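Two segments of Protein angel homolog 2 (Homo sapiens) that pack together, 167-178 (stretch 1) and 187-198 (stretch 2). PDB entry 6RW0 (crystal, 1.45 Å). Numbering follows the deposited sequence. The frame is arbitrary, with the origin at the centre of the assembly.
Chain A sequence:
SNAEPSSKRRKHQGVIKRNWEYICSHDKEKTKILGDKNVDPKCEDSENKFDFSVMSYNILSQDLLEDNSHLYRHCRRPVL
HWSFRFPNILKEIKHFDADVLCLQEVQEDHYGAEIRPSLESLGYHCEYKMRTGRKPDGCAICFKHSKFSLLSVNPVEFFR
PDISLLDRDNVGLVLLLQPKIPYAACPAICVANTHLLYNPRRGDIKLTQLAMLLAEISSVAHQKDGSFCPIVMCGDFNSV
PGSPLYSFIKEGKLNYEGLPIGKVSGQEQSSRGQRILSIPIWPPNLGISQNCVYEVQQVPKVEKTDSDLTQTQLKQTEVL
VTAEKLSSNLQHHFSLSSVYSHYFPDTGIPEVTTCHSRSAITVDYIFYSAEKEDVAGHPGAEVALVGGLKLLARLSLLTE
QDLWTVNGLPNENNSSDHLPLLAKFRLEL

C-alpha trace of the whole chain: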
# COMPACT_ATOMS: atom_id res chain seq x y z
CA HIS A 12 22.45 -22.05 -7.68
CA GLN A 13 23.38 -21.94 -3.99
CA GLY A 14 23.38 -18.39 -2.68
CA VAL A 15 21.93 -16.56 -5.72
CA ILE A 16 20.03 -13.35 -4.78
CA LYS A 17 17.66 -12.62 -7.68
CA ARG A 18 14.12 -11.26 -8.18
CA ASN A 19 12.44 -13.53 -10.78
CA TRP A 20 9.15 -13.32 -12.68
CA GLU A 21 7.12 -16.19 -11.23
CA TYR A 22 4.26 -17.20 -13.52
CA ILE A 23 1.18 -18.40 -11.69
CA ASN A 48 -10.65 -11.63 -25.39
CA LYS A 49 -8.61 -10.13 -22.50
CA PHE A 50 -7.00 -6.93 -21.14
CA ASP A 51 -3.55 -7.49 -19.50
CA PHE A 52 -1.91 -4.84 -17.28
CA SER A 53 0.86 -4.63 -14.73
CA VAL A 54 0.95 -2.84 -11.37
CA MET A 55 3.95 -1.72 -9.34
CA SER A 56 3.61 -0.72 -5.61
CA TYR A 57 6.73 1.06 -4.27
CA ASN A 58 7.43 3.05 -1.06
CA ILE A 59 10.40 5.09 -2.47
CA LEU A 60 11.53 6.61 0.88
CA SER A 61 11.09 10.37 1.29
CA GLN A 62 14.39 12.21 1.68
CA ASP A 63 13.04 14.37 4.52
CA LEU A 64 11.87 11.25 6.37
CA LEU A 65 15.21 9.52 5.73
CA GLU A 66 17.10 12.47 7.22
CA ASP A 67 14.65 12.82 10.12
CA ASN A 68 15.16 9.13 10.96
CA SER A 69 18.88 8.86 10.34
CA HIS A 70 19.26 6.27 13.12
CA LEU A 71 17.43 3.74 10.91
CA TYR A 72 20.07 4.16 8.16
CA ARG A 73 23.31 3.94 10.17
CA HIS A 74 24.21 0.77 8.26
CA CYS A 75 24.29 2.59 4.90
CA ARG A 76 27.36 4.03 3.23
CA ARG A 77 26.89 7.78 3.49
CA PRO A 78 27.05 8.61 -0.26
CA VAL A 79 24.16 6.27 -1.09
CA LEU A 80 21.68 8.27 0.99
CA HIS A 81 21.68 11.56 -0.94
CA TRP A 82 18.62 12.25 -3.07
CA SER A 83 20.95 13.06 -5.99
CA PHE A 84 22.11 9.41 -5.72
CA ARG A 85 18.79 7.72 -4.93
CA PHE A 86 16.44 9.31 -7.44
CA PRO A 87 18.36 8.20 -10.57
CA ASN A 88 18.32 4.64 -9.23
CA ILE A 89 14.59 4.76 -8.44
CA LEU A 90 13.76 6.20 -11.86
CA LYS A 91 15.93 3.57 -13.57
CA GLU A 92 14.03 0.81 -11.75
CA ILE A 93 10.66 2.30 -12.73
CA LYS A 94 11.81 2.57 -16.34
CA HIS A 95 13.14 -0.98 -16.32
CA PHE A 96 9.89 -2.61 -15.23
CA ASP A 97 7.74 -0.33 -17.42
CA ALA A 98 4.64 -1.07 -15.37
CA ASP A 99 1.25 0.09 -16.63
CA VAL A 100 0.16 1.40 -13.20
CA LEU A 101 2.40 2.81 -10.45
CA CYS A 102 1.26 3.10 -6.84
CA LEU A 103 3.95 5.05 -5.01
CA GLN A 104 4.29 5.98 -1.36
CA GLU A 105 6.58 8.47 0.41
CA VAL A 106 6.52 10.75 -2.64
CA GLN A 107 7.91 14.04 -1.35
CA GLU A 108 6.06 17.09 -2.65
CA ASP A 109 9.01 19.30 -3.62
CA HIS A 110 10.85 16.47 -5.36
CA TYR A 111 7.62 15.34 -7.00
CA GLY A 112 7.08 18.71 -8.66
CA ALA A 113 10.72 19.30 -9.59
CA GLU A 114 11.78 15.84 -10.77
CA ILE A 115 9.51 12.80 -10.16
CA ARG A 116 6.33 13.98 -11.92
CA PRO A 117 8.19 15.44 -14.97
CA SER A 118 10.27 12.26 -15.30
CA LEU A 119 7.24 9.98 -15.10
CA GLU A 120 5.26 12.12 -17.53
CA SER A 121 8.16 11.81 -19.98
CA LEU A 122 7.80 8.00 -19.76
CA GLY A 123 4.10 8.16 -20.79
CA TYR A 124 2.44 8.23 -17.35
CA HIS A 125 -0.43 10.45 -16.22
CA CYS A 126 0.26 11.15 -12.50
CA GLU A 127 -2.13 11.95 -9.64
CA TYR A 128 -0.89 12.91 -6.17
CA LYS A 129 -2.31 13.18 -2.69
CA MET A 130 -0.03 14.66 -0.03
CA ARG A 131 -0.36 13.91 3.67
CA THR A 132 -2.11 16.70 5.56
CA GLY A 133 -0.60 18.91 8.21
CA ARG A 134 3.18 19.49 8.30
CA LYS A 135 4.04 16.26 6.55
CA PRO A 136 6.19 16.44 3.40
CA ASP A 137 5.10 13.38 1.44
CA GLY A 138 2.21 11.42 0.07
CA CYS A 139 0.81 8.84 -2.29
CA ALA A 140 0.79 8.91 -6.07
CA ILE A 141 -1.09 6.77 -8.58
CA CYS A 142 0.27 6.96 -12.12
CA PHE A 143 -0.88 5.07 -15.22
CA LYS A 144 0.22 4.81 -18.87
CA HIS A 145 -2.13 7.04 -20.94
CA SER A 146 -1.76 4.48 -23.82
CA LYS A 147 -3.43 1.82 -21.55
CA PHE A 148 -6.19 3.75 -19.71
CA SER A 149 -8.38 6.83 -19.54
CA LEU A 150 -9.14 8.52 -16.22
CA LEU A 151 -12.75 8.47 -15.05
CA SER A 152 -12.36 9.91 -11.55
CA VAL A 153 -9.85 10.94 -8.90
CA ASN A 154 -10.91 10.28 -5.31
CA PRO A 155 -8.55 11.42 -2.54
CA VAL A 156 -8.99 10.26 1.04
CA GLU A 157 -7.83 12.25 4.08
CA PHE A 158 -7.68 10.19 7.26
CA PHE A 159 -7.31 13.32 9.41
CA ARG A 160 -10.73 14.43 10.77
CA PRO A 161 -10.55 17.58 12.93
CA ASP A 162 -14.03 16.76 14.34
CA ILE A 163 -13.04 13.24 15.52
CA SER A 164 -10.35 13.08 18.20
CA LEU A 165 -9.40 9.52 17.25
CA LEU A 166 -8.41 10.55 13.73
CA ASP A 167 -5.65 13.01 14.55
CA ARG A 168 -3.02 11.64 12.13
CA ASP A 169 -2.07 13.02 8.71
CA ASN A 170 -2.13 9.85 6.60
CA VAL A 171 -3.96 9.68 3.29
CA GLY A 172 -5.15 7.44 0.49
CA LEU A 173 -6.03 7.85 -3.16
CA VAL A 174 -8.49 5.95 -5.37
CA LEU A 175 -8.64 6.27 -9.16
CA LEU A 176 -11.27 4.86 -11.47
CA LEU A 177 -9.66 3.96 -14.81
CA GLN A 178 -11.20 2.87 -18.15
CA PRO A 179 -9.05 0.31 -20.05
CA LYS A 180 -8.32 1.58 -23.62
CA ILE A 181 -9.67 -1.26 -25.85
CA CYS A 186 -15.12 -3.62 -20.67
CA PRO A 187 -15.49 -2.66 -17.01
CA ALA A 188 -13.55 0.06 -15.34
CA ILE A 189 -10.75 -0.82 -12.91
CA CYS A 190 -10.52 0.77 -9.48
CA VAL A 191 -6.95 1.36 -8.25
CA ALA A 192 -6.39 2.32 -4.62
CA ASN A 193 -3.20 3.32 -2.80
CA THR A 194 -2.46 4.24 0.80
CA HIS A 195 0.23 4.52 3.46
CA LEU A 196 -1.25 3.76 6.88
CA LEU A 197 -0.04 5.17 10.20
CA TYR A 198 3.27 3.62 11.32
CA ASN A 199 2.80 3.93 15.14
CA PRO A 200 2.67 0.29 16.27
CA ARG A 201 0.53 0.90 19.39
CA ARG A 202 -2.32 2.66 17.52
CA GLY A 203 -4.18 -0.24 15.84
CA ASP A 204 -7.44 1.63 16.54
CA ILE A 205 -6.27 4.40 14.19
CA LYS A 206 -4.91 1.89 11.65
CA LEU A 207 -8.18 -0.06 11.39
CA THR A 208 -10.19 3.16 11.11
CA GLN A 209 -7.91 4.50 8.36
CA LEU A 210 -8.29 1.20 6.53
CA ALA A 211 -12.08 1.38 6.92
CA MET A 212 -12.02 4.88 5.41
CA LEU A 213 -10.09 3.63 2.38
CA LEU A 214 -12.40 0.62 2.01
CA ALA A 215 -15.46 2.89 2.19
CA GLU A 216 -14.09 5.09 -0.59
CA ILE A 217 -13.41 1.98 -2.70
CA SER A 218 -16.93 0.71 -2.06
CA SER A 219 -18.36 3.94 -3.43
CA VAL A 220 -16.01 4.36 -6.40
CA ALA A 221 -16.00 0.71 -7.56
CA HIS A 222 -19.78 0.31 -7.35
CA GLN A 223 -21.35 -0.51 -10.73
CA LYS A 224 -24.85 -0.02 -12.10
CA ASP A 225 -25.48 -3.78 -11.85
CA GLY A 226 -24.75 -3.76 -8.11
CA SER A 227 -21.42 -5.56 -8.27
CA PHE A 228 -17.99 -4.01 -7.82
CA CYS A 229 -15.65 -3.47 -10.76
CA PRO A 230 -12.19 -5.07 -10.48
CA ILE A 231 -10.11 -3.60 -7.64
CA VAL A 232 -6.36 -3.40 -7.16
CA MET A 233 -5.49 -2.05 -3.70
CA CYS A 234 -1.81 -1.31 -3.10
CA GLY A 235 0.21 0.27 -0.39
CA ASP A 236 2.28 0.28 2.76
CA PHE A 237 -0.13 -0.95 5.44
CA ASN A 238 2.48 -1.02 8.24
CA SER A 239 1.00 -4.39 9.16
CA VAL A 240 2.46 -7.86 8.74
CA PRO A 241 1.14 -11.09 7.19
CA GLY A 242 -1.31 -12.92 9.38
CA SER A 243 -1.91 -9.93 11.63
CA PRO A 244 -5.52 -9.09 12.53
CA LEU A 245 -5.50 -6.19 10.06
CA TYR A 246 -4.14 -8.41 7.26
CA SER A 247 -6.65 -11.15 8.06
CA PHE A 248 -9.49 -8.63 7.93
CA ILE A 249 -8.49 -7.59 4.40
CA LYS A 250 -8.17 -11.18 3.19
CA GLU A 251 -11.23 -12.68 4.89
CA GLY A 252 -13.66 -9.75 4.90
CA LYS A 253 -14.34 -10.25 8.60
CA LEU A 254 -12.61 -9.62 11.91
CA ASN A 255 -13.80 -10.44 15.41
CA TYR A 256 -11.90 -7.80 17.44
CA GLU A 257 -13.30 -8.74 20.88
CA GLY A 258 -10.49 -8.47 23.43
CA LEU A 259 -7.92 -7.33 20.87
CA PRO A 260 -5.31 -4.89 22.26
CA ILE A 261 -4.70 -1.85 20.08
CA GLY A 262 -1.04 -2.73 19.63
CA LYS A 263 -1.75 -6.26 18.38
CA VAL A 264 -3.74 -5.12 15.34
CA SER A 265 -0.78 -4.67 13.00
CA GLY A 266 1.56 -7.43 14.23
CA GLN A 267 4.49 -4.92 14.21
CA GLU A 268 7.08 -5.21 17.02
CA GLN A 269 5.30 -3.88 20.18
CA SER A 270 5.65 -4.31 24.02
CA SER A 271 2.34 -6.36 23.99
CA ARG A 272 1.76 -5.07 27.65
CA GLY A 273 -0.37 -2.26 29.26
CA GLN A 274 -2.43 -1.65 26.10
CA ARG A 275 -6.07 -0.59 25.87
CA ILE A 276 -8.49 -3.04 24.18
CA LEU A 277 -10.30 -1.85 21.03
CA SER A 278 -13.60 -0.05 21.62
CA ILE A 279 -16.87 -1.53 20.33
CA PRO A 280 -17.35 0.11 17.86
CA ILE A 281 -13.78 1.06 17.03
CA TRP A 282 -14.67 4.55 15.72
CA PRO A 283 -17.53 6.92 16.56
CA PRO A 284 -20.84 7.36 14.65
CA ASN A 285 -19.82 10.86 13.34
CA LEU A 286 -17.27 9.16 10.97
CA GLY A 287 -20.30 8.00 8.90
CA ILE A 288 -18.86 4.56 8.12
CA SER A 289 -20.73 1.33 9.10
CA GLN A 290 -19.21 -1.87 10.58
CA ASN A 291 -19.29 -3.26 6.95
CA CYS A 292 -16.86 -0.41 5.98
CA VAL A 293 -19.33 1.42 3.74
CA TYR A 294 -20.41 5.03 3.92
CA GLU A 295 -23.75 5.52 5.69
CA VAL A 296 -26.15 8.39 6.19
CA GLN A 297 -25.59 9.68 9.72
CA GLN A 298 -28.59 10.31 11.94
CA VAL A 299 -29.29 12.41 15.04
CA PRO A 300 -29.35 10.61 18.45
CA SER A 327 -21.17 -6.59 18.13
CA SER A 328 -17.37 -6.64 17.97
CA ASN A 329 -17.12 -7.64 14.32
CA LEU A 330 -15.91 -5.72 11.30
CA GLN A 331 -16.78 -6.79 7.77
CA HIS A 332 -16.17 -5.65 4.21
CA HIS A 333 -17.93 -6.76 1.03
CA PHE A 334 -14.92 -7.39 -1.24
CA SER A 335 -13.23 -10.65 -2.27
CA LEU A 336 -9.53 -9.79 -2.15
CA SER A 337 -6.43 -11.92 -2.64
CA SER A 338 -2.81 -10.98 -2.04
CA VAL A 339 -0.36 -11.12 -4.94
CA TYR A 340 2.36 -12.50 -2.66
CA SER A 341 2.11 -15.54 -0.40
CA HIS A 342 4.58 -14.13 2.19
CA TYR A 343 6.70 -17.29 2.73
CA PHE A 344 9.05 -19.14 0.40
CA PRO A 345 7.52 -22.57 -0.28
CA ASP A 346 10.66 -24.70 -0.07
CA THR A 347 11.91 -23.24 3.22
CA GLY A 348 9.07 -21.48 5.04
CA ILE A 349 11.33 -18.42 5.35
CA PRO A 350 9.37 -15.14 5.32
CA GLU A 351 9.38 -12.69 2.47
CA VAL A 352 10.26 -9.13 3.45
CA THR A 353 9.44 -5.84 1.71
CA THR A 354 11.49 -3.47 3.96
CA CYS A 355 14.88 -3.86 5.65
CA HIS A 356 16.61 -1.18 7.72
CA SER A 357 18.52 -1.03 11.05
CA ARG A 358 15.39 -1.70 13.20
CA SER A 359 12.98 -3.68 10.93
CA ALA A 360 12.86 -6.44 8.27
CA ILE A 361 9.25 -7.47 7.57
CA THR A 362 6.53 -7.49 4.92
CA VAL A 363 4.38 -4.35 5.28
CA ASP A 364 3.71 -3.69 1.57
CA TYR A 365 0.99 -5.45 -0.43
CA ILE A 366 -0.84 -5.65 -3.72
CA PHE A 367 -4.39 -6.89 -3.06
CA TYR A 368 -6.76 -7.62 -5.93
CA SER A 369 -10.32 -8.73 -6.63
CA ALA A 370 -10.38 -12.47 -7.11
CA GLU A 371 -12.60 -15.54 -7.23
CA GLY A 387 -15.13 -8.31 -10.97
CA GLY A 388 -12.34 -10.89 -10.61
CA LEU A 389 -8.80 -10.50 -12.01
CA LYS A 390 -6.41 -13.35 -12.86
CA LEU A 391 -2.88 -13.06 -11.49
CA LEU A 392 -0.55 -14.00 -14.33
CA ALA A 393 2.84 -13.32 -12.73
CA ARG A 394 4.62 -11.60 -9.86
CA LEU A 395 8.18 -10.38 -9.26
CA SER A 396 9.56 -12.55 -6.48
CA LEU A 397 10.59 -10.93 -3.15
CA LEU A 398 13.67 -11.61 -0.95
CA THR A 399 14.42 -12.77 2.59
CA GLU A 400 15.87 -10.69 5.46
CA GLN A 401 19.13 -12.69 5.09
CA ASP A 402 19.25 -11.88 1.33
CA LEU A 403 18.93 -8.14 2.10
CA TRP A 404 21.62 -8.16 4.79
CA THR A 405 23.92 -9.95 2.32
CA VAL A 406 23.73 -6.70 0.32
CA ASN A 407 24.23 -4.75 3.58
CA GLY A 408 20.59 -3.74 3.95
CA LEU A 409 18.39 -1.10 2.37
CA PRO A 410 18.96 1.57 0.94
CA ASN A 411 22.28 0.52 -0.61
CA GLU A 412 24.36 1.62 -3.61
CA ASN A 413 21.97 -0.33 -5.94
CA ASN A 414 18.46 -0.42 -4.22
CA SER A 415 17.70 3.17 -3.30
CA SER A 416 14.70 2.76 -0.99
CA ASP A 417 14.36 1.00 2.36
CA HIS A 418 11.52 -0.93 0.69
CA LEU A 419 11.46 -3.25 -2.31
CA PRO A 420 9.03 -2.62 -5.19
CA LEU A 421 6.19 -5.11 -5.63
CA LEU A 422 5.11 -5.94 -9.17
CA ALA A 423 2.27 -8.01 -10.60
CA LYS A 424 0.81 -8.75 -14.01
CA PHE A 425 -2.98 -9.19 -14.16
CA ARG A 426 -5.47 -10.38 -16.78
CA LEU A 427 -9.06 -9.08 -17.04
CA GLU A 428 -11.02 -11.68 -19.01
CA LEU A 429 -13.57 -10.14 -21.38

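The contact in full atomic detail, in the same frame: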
# COMPACT_ATOMS: atom_id res chain seq x y z
N ASP A 167 -6.51 11.84 14.45
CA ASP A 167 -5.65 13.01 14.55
C ASP A 167 -4.35 12.88 13.76
O ASP A 167 -3.45 13.71 13.93
CB ASP A 167 -5.35 13.33 16.03
CG ASP A 167 -4.63 12.19 16.76
OD1 ASP A 167 -4.20 11.22 16.12
OD2 ASP A 167 -4.51 12.29 18.00
N ARG A 168 -4.24 11.89 12.88
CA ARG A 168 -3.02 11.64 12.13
C ARG A 168 -3.19 12.03 10.66
O ARG A 168 -4.30 12.01 10.11
CB ARG A 168 -2.62 10.17 12.26
CG ARG A 168 -2.38 9.71 13.71
CD ARG A 168 -1.34 10.56 14.38
NE ARG A 168 -0.43 9.85 15.28
CZ ARG A 168 -0.73 9.50 16.53
NH1 ARG A 168 -1.93 9.78 17.03
NH2 ARG A 168 0.17 8.89 17.29
N ASP A 169 -2.07 12.36 10.01
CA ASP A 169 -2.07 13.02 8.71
C ASP A 169 -2.05 12.08 7.50
O ASP A 169 -1.96 12.56 6.36
CB ASP A 169 -0.92 14.02 8.64
CG ASP A 169 -1.18 15.23 9.52
OD1 ASP A 169 -2.29 15.83 9.42
OD2 ASP A 169 -0.29 15.56 10.34
N ASN A 170 -2.23 10.79 7.71
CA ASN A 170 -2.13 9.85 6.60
C ASN A 170 -3.28 10.02 5.61
O ASN A 170 -4.35 10.57 5.92
CB ASN A 170 -2.10 8.43 7.15
CG ASN A 170 -1.00 8.24 8.15
OD1 ASN A 170 -1.20 8.41 9.36
ND2 ASN A 170 0.21 7.94 7.66
N VAL A 171 -3.04 9.51 4.40
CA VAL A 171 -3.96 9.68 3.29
C VAL A 171 -4.04 8.41 2.44
O VAL A 171 -3.24 7.48 2.56
CB VAL A 171 -3.58 10.87 2.38
CG1 VAL A 171 -3.66 12.19 3.12
CG2 VAL A 171 -2.18 10.67 1.78
N GLY A 172 -5.03 8.42 1.55
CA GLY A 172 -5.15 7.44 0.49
C GLY A 172 -5.61 8.11 -0.79
O GLY A 172 -5.95 9.30 -0.80
N LEU A 173 -5.63 7.33 -1.86
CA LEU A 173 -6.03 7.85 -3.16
C LEU A 173 -6.64 6.70 -3.95
O LEU A 173 -6.11 5.59 -3.93
CB LEU A 173 -4.85 8.44 -3.92
CG LEU A 173 -5.16 9.11 -5.26
CD1 LEU A 173 -6.09 10.28 -5.13
CD2 LEU A 173 -3.84 9.54 -5.90
N VAL A 174 -7.78 6.96 -4.60
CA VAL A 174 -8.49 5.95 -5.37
C VAL A 174 -8.77 6.54 -6.75
O VAL A 174 -9.38 7.61 -6.85
CB VAL A 174 -9.81 5.53 -4.69
CG1 VAL A 174 -10.50 4.46 -5.51
CG2 VAL A 174 -9.53 5.04 -3.26
N LEU A 175 -8.32 5.87 -7.80
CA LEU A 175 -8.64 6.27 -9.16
C LEU A 175 -9.59 5.26 -9.76
O LEU A 175 -9.52 4.06 -9.46
CB LEU A 175 -7.39 6.36 -10.05
CG LEU A 175 -6.24 7.26 -9.64
CD1 LEU A 175 -5.25 7.44 -10.80
CD2 LEU A 175 -6.67 8.60 -9.11
N LEU A 176 -10.47 5.73 -10.63
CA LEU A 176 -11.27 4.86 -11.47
C LEU A 176 -10.77 5.04 -12.89
O LEU A 176 -10.76 6.17 -13.40
CB LEU A 176 -12.75 5.18 -11.34
CG LEU A 176 -13.64 4.11 -11.98
CD1 LEU A 176 -13.58 2.76 -11.27
CD2 LEU A 176 -15.07 4.61 -12.03
N LEU A 177 -10.32 3.95 -13.49
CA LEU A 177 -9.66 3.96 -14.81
C LEU A 177 -10.46 3.15 -15.83
O LEU A 177 -10.99 2.15 -15.46
CB LEU A 177 -8.26 3.35 -14.70
CG LEU A 177 -7.31 4.00 -13.71
CD1 LEU A 177 -5.98 3.27 -13.72
CD2 LEU A 177 -7.09 5.46 -14.01
N GLN A 178 -10.51 3.60 -17.07
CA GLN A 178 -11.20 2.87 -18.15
C GLN A 178 -10.12 2.25 -19.04
O GLN A 178 -9.38 3.00 -19.64
CB GLN A 178 -12.09 3.79 -18.96
CG GLN A 178 -12.87 3.05 -20.03
CD GLN A 178 -13.76 1.99 -19.45
OE1 GLN A 178 -14.43 2.21 -18.46
NE2 GLN A 178 -13.74 0.82 -20.03
N PRO A 187 -15.30 -3.44 -18.24
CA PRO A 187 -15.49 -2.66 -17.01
C PRO A 187 -14.32 -1.74 -16.75
O PRO A 187 -13.20 -1.92 -17.24
CB PRO A 187 -15.58 -3.73 -15.92
CG PRO A 187 -14.77 -4.84 -16.44
CD PRO A 187 -15.03 -4.86 -17.94
N ALA A 188 -14.60 -0.74 -15.93
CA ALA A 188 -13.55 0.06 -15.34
C ALA A 188 -12.77 -0.76 -14.32
O ALA A 188 -13.21 -1.82 -13.87
CB ALA A 188 -14.16 1.26 -14.62
N ILE A 189 -11.59 -0.26 -13.97
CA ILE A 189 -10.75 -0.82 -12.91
C ILE A 189 -10.53 0.25 -11.86
O ILE A 189 -10.21 1.40 -12.18
CB ILE A 189 -9.41 -1.32 -13.47
CG1 ILE A 189 -9.68 -2.41 -14.51
CG2 ILE A 189 -8.52 -1.85 -12.34
CD1 ILE A 189 -8.46 -2.86 -15.23
N CYS A 190 -10.69 -0.12 -10.60
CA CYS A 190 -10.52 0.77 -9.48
C CYS A 190 -9.16 0.49 -8.86
O CYS A 190 -8.90 -0.64 -8.43
CB CYS A 190 -11.62 0.52 -8.46
SG CYS A 190 -11.48 1.53 -6.99
N VAL A 191 -8.29 1.50 -8.81
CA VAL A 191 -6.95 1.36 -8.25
C VAL A 191 -6.87 2.24 -7.01
O VAL A 191 -7.13 3.45 -7.07
CB VAL A 191 -5.86 1.76 -9.25
CG1 VAL A 191 -4.48 1.62 -8.63
CG2 VAL A 191 -5.97 0.93 -10.52
N ALA A 192 -6.50 1.63 -5.89
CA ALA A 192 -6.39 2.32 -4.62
C ALA A 192 -4.97 2.21 -4.10
O ALA A 192 -4.26 1.23 -4.37
CB ALA A 192 -7.36 1.73 -3.60
N ASN A 193 -4.54 3.24 -3.36
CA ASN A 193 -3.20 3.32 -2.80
C ASN A 193 -3.28 4.04 -1.47
O ASN A 193 -4.04 5.00 -1.32
CB ASN A 193 -2.32 4.08 -3.81
CG ASN A 193 -0.86 4.17 -3.39
OD1 ASN A 193 -0.38 3.42 -2.55
ND2 ASN A 193 -0.14 5.09 -4.02
N THR A 194 -2.50 3.57 -0.49
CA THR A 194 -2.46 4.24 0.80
C THR A 194 -1.13 3.96 1.48
O THR A 194 -0.36 3.09 1.07
CB THR A 194 -3.63 3.82 1.69
OG1 THR A 194 -3.74 4.70 2.82
CG2 THR A 194 -3.46 2.40 2.24
N HIS A 195 -0.90 4.72 2.55
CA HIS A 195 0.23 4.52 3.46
C HIS A 195 -0.37 4.75 4.84
O HIS A 195 -0.65 5.89 5.22
CB HIS A 195 1.36 5.48 3.13
CG HIS A 195 2.62 5.20 3.88
ND1 HIS A 195 3.76 5.95 3.70
CD2 HIS A 195 2.92 4.27 4.81
CE1 HIS A 195 4.71 5.49 4.50
NE2 HIS A 195 4.24 4.46 5.17
N LEU A 196 -0.62 3.66 5.57
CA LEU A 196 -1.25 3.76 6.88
C LEU A 196 -0.26 4.21 7.95
O LEU A 196 0.96 4.07 7.81
CB LEU A 196 -1.87 2.42 7.30
CG LEU A 196 -2.95 1.83 6.39
CD1 LEU A 196 -3.57 0.61 7.06
CD2 LEU A 196 -4.02 2.87 6.05
N LEU A 197 -0.81 4.75 9.04
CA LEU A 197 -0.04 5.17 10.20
C LEU A 197 0.99 4.13 10.61
O LEU A 197 0.68 2.95 10.75
CB LEU A 197 -1.02 5.36 11.36
CG LEU A 197 -0.41 5.77 12.69
CD1 LEU A 197 0.24 7.14 12.54
CD2 LEU A 197 -1.46 5.80 13.77
N TYR A 198 2.22 4.56 10.89
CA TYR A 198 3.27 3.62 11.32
C TYR A 198 3.05 3.19 12.78
O TYR A 198 3.09 2.01 12.98
CB TYR A 198 4.66 4.26 11.19
CG TYR A 198 5.70 3.49 11.94
CD1 TYR A 198 6.11 2.25 11.51
CD2 TYR A 198 6.21 3.95 13.14
CE1 TYR A 198 7.01 1.50 12.22
CE2 TYR A 198 7.11 3.21 13.87
CZ TYR A 198 7.52 1.98 13.40
OH TYR A 198 8.40 1.24 14.14
O HOH W 1 2.82 7.31 9.75
O HOH W 2 -0.37 8.44 4.36

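Residues 171-178 and 189-195 are neighbouring antiparallel strands, their axes 4.7 Å apart at closest approach. Together the two stretches bury 810 Å². The main link is a backbone ladder. Leu173, Leu175 and Leu177 face Asn193, Val191 and Ile189 in hydrogen-bonded pairs, each closed by two bonds. Leu173 N to Asn193 O is 2.9 Å, and Asn193 N to Leu173 O is 2.9 Å. Leu175 N to Val191 O is 2.8 Å, and Val191 N to Leu175 O is 2.9 Å. Leu177 N to Ile189 O and Ile189 N to Leu177 O are both 2.9 Å, and this last pair is the straightest. Between the pairs, CA-H...O contacts fill in, such as Val174 CA to Val191 O at 3.3 Å.

Side chains alternate between the two faces of the sheet. One face carries Val174, Leu176, Cys190, Ala192 and Thr194. Val174 has chi1 near 180° (t). Val174 CG1 lies 3.4 Å from Cys190 SG, and Val174 CG2 lies 4.0 Å from Ala192 CB. Cys190 is also t. Leu176 takes the t, p rotamer. This brings the end of Leu176 nearer to the other stretch, with Leu176 CD1 3.7 Å from Ala188 CB and 4.1 Å from Cys190 CB. The small side chains of Ala188 and Cys190 leave room for it.

The other face carries Leu173, Leu175, Leu177, Ile189, Val191 and Asn193. Leu175 and Leu177 share the m, t rotamer, while Leu173 is t, p. Ile189 is also m, t, and Val191 is t. Leu177 CD1 packs 4.0 Å from Val191 CG2. Leu173, Leu175, Leu177, Ile189 and Val191 are all buried, a place that suits aliphatic side chains. Asn193 is the polar member of this face; its side-chain amide is satisfied elsewhere in the structure.

Gly172 sits opposite Thr194, where Gly172 CA and Thr194 CA are only 4.2 Å apart. An ideal CB on Gly172 would lie 3.3 Å from Asn193 O and 3.5 Å from Thr194 OG1, so the absence of a side chain keeps this place open. Thr194, with chi1 at -167° (t), turns its hydroxyl to the neighbouring strand. Thr194 OG1 donates to Val171 O at 2.8 Å. His195 N is 3.6 Å from Val171 O and has no partner in the model. Water 2 continues the link between the strands: it accepts from Val171 N at 2.9 Å and donates to His195 O at 2.7 Å.

Beyond the ladder, Asn170 points toward the other stretch with chi1 at -55° (m). Asn170 ND2 makes a weak hydrogen bond to His195 O at 3.3 Å. Asn170 ND2 also donates weakly to water 1 at 3.4 Å, and that water accepts from Tyr198 N at 3.0 Å. Asn170 OD1 lies 3.7 Å from Leu197 CB. Leu197 is t, p, and its end comes nearer to stretch 1. Leu197 CD1 meets the aliphatic part of Arg168, 3.9 Å from Arg168 CG. The charged end of Arg168 is held within its own stretch by a salt bridge, Arg168 NH1 to Asp167 OD1 at 2.8 Å.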